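Local coordinates for SusD-like carbohydrate binding protein (Bacteroides vulgatus, PDB 3LEW) that probably binds carbohydrate at the outer membrane, as a SusD-like nutrient-binding protein of Bacteroides vulgatus, at residues K142-Q154 and E476-L490. Sequence-based numbering, arbitrary orientation.
Sequences KDPDAVCAPIYTQ and EELANKNLYKDHPKL. With 1PE (pentaethylene glycol), chain F.
V147 packs against the backbone and side chain of H487, the two CB atoms 3.8 Å apart and the side chains lying alongside, pointing opposite ways. Both valine branches are used: CG2, anti to the backbone N (chi1 68° being that of CG1), meets H487 O and the edge of the Y484 ring near its plane, while CG1 comes within 3.5 Å of P488 O. A compact beta-branched residue suits this place, since it covers two neighbouring peptide groups without needing a polar partner. P150 adds a second, looser patch, its CG lying 4.3 Å from L483 CD1, and A146 CB just reaches L490 CD2.

No direct hydrogen bond joins 142-154 to 476-490. D145 O approaches the H487 ring obliquely, 3.1 Å from ND1, but at too poor an angle to bond. A water bridges instead, accepting from V147 N and donating to P488 O at 2.6 Å. Strand 147-149 pairs antiparallel with strand 168-169, C148 and A149 both facing S168 in a classic beta bulge. The chain after helix 474-479 passes alongside this pair, touching it through V147 and, from H487, S169.

Within 476-490 the Y484 ring lies between K489 CB and L483 CG, each over its centre on opposite faces; its hydroxyl donates to E477 OE2, which also forms a salt bridge with K489 NZ. N480, just past the helix, suits the turn there: OD1 accepts from N482 N in an Asx turn, while ND2 donates to K165 O and, 3.0 Å away at 163°, to E476 OE2. A pentaethylene glycol, probably from the crystallisation liquor, forms a second bridge: its OH7 donates to E476 OE2 and sits at the Y152 ring edge, near its plane, where Y152 OH may donate to it. E476 OE1 is held by W87.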
loop_
_atom_site.group_PDB
_atom_site.type_symbol
_atom_site.label_atom_id
_atom_site.label_comp_id
_atom_site.label_asym_id
_atom_site.label_seq_id
_atom_site.Cartn_x
_atom_site.Cartn_y
_atom_site.Cartn_z
ATOM N N LYS A 142 -1.851 3.571 -20.496
ATOM C CA LYS A 142 -0.951 2.744 -21.286
ATOM C C LYS A 142 -1.821 1.911 -22.230
ATOM O O LYS A 142 -1.644 1.952 -23.436
ATOM C CB LYS A 142 -0.124 1.870 -20.368
ATOM C CG LYS A 142 0.976 1.090 -21.028
ATOM C CD LYS A 142 0.551 -0.249 -21.582
ATOM C CE LYS A 142 1.764 -1.208 -21.741
ATOM N NZ LYS A 142 1.375 -2.396 -22.603
ATOM N N ASP A 143 -2.819 1.211 -21.677
ATOM C CA ASP A 143 -3.741 0.381 -22.460
ATOM C C ASP A 143 -5.123 0.394 -21.710
ATOM O O ASP A 143 -5.311 -0.508 -20.873
ATOM C CB ASP A 143 -3.037 -1.022 -22.500
ATOM C CG ASP A 143 -3.684 -2.047 -23.431
ATOM O OD1 ASP A 143 -4.798 -1.759 -23.902
ATOM O OD2 ASP A 143 -3.077 -3.163 -23.670
ATOM N N PRO A 144 -6.064 1.310 -21.995
ATOM C CA PRO A 144 -7.280 1.253 -21.177
ATOM C C PRO A 144 -8.160 0.026 -21.330
ATOM O O PRO A 144 -9.008 -0.224 -20.482
ATOM C CB PRO A 144 -8.069 2.509 -21.606
ATOM C CG PRO A 144 -7.503 2.912 -22.887
ATOM C CD PRO A 144 -6.087 2.434 -22.951
ATOM N N ASP A 145 -7.999 -0.709 -22.417
ATOM C CA ASP A 145 -8.837 -1.855 -22.685
ATOM C C ASP A 145 -8.127 -3.160 -22.312
ATOM O O ASP A 145 -8.636 -4.231 -22.584
ATOM C CB ASP A 145 -9.222 -1.843 -24.142
ATOM C CG ASP A 145 -10.098 -0.639 -24.493
ATOM O OD1 ASP A 145 -10.922 -0.220 -23.645
ATOM O OD2 ASP A 145 -9.970 -0.099 -25.605
ATOM N N ALA A 146 -6.950 -3.071 -21.708
ATOM C CA ALA A 146 -6.207 -4.276 -21.335
ATOM C C ALA A 146 -6.953 -5.131 -20.334
ATOM O O ALA A 146 -7.631 -4.609 -19.441
ATOM C CB ALA A 146 -4.803 -3.883 -20.700
ATOM N N VAL A 147 -6.727 -6.436 -20.382
ATOM C CA VAL A 147 -7.345 -7.319 -19.427
ATOM C C VAL A 147 -6.935 -6.966 -17.998
ATOM O O VAL A 147 -5.785 -6.587 -17.743
ATOM C CB VAL A 147 -6.980 -8.779 -19.734
ATOM C CG1 VAL A 147 -5.480 -9.025 -19.465
ATOM C CG2 VAL A 147 -7.882 -9.715 -18.957
ATOM N N CYS A 148 -7.855 -7.124 -17.056
ATOM C CA CYS A 148 -7.554 -6.922 -15.636
ATOM C C CYS A 148 -8.048 -8.125 -14.812
ATOM O O CYS A 148 -7.258 -9.013 -14.494
ATOM C CB CYS A 148 -8.133 -5.609 -15.161
ATOM S SG CYS A 148 -7.748 -5.235 -13.433
ATOM N N ALA A 149 -9.347 -8.191 -14.517
ATOM C CA ALA A 149 -9.868 -9.206 -13.588
ATOM C C ALA A 149 -11.397 -9.254 -13.721
ATOM O O ALA A 149 -11.999 -8.285 -14.150
ATOM C CB ALA A 149 -9.437 -8.872 -12.121
ATOM N N PRO A 150 -12.008 -10.376 -13.356
ATOM C CA PRO A 150 -13.476 -10.482 -13.398
ATOM C C PRO A 150 -14.130 -9.631 -12.326
ATOM O O PRO A 150 -13.558 -9.459 -11.230
ATOM C CB PRO A 150 -13.741 -11.975 -13.152
ATOM C CG PRO A 150 -12.415 -12.626 -12.939
ATOM C CD PRO A 150 -11.333 -11.645 -12.997
ATOM N N ILE A 151 -15.308 -9.113 -12.641
ATOM C CA ILE A 151 -16.085 -8.298 -11.709
ATOM C C ILE A 151 -17.309 -9.057 -11.303
ATOM O O ILE A 151 -18.091 -9.459 -12.161
ATOM C CB ILE A 151 -16.509 -6.962 -12.362
ATOM C CG1 ILE A 151 -15.268 -6.137 -12.676
ATOM C CG2 ILE A 151 -17.457 -6.183 -11.433
ATOM C CD1 ILE A 151 -15.537 -4.822 -13.403
ATOM N N TYR A 152 -17.475 -9.271 -9.997
ATOM C CA TYR A 152 -18.699 -9.849 -9.451
ATOM C C TYR A 152 -19.362 -8.859 -8.524
ATOM O O TYR A 152 -18.690 -8.243 -7.645
ATOM C CB TYR A 152 -18.407 -11.127 -8.640
ATOM C CG TYR A 152 -17.675 -12.153 -9.431
ATOM C CD1 TYR A 152 -18.325 -12.917 -10.356
ATOM C CD2 TYR A 152 -16.290 -12.318 -9.292
ATOM C CE1 TYR A 152 -17.637 -13.860 -11.133
ATOM C CE2 TYR A 152 -15.612 -13.250 -10.040
ATOM C CZ TYR A 152 -16.277 -14.001 -10.967
ATOM O OH TYR A 152 -15.593 -14.923 -11.742
ATOM N N THR A 153 -20.671 -8.721 -8.706
ATOM C CA THR A 153 -21.484 -7.826 -7.887
ATOM C C THR A 153 -22.651 -8.553 -7.215
ATOM O O THR A 153 -23.487 -7.909 -6.573
ATOM C CB THR A 153 -21.982 -6.613 -8.704
ATOM O OG1 THR A 153 -22.865 -7.054 -9.760
ATOM C CG2 THR A 153 -20.828 -5.839 -9.269
ATOM N N GLN A 154 -22.686 -9.876 -7.353
ATOM C CA GLN A 154 -23.659 -10.759 -6.678
ATOM C C GLN A 154 -22.877 -11.866 -5.963
ATOM O O GLN A 154 -21.784 -12.247 -6.449
ATOM C CB GLN A 154 -24.589 -11.431 -7.699
ATOM N N GLU A 476 -7.295 -20.112 -11.446
ATOM C CA GLU A 476 -8.335 -19.363 -12.140
ATOM C C GLU A 476 -8.292 -19.620 -13.647
ATOM O O GLU A 476 -9.312 -19.758 -14.284
ATOM C CB GLU A 476 -8.187 -17.856 -11.874
ATOM C CG GLU A 476 -9.231 -16.990 -12.564
ATOM C CD GLU A 476 -10.571 -16.941 -11.841
ATOM O OE1 GLU A 476 -10.606 -17.247 -10.615
ATOM O OE2 GLU A 476 -11.552 -16.528 -12.517
ATOM N N GLU A 477 -7.091 -19.688 -14.219
ATOM C CA GLU A 477 -6.979 -20.002 -15.676
ATOM C C GLU A 477 -7.543 -21.355 -16.059
ATOM O O GLU A 477 -8.046 -21.552 -17.183
ATOM C CB GLU A 477 -5.532 -19.852 -16.141
ATOM C CG GLU A 477 -5.132 -18.378 -16.168
ATOM C CD GLU A 477 -3.804 -18.115 -16.857
ATOM O OE1 GLU A 477 -2.968 -19.033 -16.937
ATOM O OE2 GLU A 477 -3.570 -16.973 -17.275
ATOM N N LEU A 478 -7.486 -22.306 -15.136
ATOM C CA LEU A 478 -8.086 -23.613 -15.378
ATOM C C LEU A 478 -9.576 -23.601 -15.182
ATOM O O LEU A 478 -10.312 -24.091 -16.014
ATOM C CB LEU A 478 -7.474 -24.675 -14.456
ATOM C CG LEU A 478 -6.071 -25.139 -14.774
ATOM C CD1 LEU A 478 -5.665 -26.189 -13.737
ATOM C CD2 LEU A 478 -5.989 -25.733 -16.231
ATOM N N ALA A 479 -10.006 -23.053 -14.067
ATOM C CA ALA A 479 -11.394 -23.126 -13.654
ATOM C C ALA A 479 -12.304 -22.213 -14.455
ATOM O O ALA A 479 -13.468 -22.530 -14.674
ATOM C CB ALA A 479 -11.516 -22.790 -12.153
ATOM N N ASN A 480 -11.817 -21.036 -14.841
ATOM C CA ASN A 480 -12.632 -20.063 -15.562
ATOM C C ASN A 480 -12.388 -20.178 -17.048
ATOM O O ASN A 480 -11.457 -19.610 -17.579
ATOM C CB ASN A 480 -12.359 -18.638 -15.004
ATOM C CG ASN A 480 -13.224 -17.556 -15.646
ATOM O OD1 ASN A 480 -13.892 -17.793 -16.642
ATOM N ND2 ASN A 480 -13.206 -16.360 -15.053
ATOM N N LYS A 481 -13.261 -20.898 -17.746
ATOM C CA LYS A 481 -13.035 -21.193 -19.151
ATOM C C LYS A 481 -13.265 -19.990 -20.038
ATOM O O LYS A 481 -12.863 -20.004 -21.182
ATOM C CB LYS A 481 -13.899 -22.366 -19.607
ATOM C CG LYS A 481 -13.682 -23.644 -18.749
ATOM C CD LYS A 481 -12.420 -24.349 -19.155
ATOM C CE LYS A 481 -12.373 -25.777 -18.583
ATOM N NZ LYS A 481 -12.244 -25.862 -17.133
ATOM N N ASN A 482 -13.902 -18.950 -19.511
ATOM C CA ASN A 482 -14.184 -17.738 -20.288
ATOM C C ASN A 482 -13.311 -16.519 -19.941
ATOM O O ASN A 482 -13.596 -15.384 -20.370
ATOM C CB ASN A 482 -15.637 -17.376 -20.049
ATOM C CG ASN A 482 -16.601 -18.495 -20.486
ATOM O OD1 ASN A 482 -17.416 -18.952 -19.688
ATOM N ND2 ASN A 482 -16.473 -18.951 -21.707
ATOM N N LEU A 483 -12.273 -16.751 -19.130
ATOM C CA LEU A 483 -11.496 -15.687 -18.530
ATOM C C LEU A 483 -11.056 -14.602 -19.520
ATOM O O LEU A 483 -11.192 -13.408 -19.234
ATOM C CB LEU A 483 -10.263 -16.305 -17.856
ATOM C CG LEU A 483 -9.335 -15.401 -17.077
ATOM C CD1 LEU A 483 -10.061 -14.659 -15.960
ATOM C CD2 LEU A 483 -8.160 -16.272 -16.551
ATOM N N TYR A 484 -10.522 -15.024 -20.684
ATOM C CA TYR A 484 -9.913 -14.102 -21.647
ATOM C C TYR A 484 -10.792 -13.898 -22.873
ATOM O O TYR A 484 -10.300 -13.517 -23.943
ATOM C CB TYR A 484 -8.534 -14.627 -22.091
ATOM C CG TYR A 484 -7.548 -14.703 -20.956
ATOM C CD1 TYR A 484 -7.170 -13.558 -20.279
ATOM C CD2 TYR A 484 -7.025 -15.927 -20.519
ATOM C CE1 TYR A 484 -6.267 -13.609 -19.207
ATOM C CE2 TYR A 484 -6.117 -15.996 -19.437
ATOM C CZ TYR A 484 -5.759 -14.849 -18.789
ATOM O OH TYR A 484 -4.851 -14.907 -17.735
ATOM N N LYS A 485 -12.079 -14.175 -22.734
ATOM C CA LYS A 485 -12.988 -14.061 -23.852
ATOM C C LYS A 485 -13.120 -12.633 -24.415
ATOM O O LYS A 485 -13.162 -12.468 -25.656
ATOM C CB LYS A 485 -14.363 -14.571 -23.459
ATOM C CG LYS A 485 -15.312 -14.723 -24.623
ATOM C CD LYS A 485 -16.712 -15.108 -24.110
ATOM C CE LYS A 485 -17.730 -15.225 -25.247
ATOM N NZ LYS A 485 -19.132 -15.353 -24.717
ATOM N N ASP A 486 -13.223 -11.644 -23.540
ATOM C CA ASP A 486 -13.479 -10.265 -23.954
ATOM C C ASP A 486 -12.175 -9.474 -24.122
ATOM O O ASP A 486 -12.090 -8.576 -24.978
ATOM C CB ASP A 486 -14.403 -9.560 -22.973
ATOM C CG ASP A 486 -15.802 -10.140 -22.959
ATOM O OD1 ASP A 486 -16.226 -10.742 -23.957
ATOM O OD2 ASP A 486 -16.470 -9.989 -21.935
ATOM N N HIS A 487 -11.185 -9.785 -23.285
ATOM C CA HIS A 487 -9.885 -9.094 -23.295
ATOM C C HIS A 487 -8.802 -10.151 -23.205
ATOM O O HIS A 487 -8.744 -10.904 -22.241
ATOM C CB HIS A 487 -9.816 -8.127 -22.119
ATOM C CG HIS A 487 -10.932 -7.133 -22.123
ATOM N ND1 HIS A 487 -11.024 -6.125 -23.069
ATOM C CD2 HIS A 487 -12.049 -7.035 -21.349
ATOM C CE1 HIS A 487 -12.146 -5.445 -22.864
ATOM N NE2 HIS A 487 -12.787 -5.978 -21.830
ATOM N N PRO A 488 -7.913 -10.211 -24.209
ATOM C CA PRO A 488 -6.945 -11.288 -24.215
ATOM C C PRO A 488 -5.811 -11.155 -23.188
ATOM O O PRO A 488 -5.441 -10.058 -22.781
ATOM C CB PRO A 488 -6.333 -11.201 -25.619
ATOM C CG PRO A 488 -6.451 -9.734 -25.970
ATOM C CD PRO A 488 -7.836 -9.386 -25.432
ATOM N N LYS A 489 -5.273 -12.303 -22.800
ATOM C CA LYS A 489 -4.130 -12.358 -21.942
ATOM C C LYS A 489 -2.997 -11.595 -22.636
ATOM O O LYS A 489 -2.833 -11.676 -23.861
ATOM C CB LYS A 489 -3.719 -13.840 -21.732
ATOM C CG LYS A 489 -2.534 -14.066 -20.831
ATOM C CD LYS A 489 -2.357 -15.566 -20.556
ATOM C CE LYS A 489 -1.266 -15.857 -19.586
ATOM N NZ LYS A 489 -1.234 -17.301 -19.257
ATOM N N LEU A 490 -2.215 -10.860 -21.866
ATOM C CA LEU A 490 -1.138 -10.055 -22.458
ATOM C C LEU A 490 -0.134 -10.956 -23.170
ATOM O O LEU A 490 0.269 -12.024 -22.630
ATOM C CB LEU A 490 -0.433 -9.220 -21.383
ATOM C CG LEU A 490 -1.220 -8.151 -20.649
ATOM C CD1 LEU A 490 -0.249 -7.361 -19.737
ATOM C CD2 LEU A 490 -1.978 -7.197 -21.622
HETATM O OH4 1PE F . -10.479 -20.930 -8.942
HETATM C C14 1PE F . -10.450 -18.877 -7.574
HETATM C C24 1PE F . -10.151 -20.380 -7.656
HETATM O OH5 1PE F . -10.336 -18.371 -6.220
HETATM C C15 1PE F . -12.129 -16.674 -6.180
HETATM C C25 1PE F . -11.569 -17.974 -5.594
HETATM O OH6 1PE F . -13.020 -16.932 -7.277
HETATM C C16 1PE F . -12.486 -15.271 -9.020
HETATM C C26 1PE F . -13.505 -15.779 -7.986
HETATM O OH7 1PE F . -12.945 -15.454 -10.383
HETATM O O HOH W 1 -5.817 -7.514 -22.981
#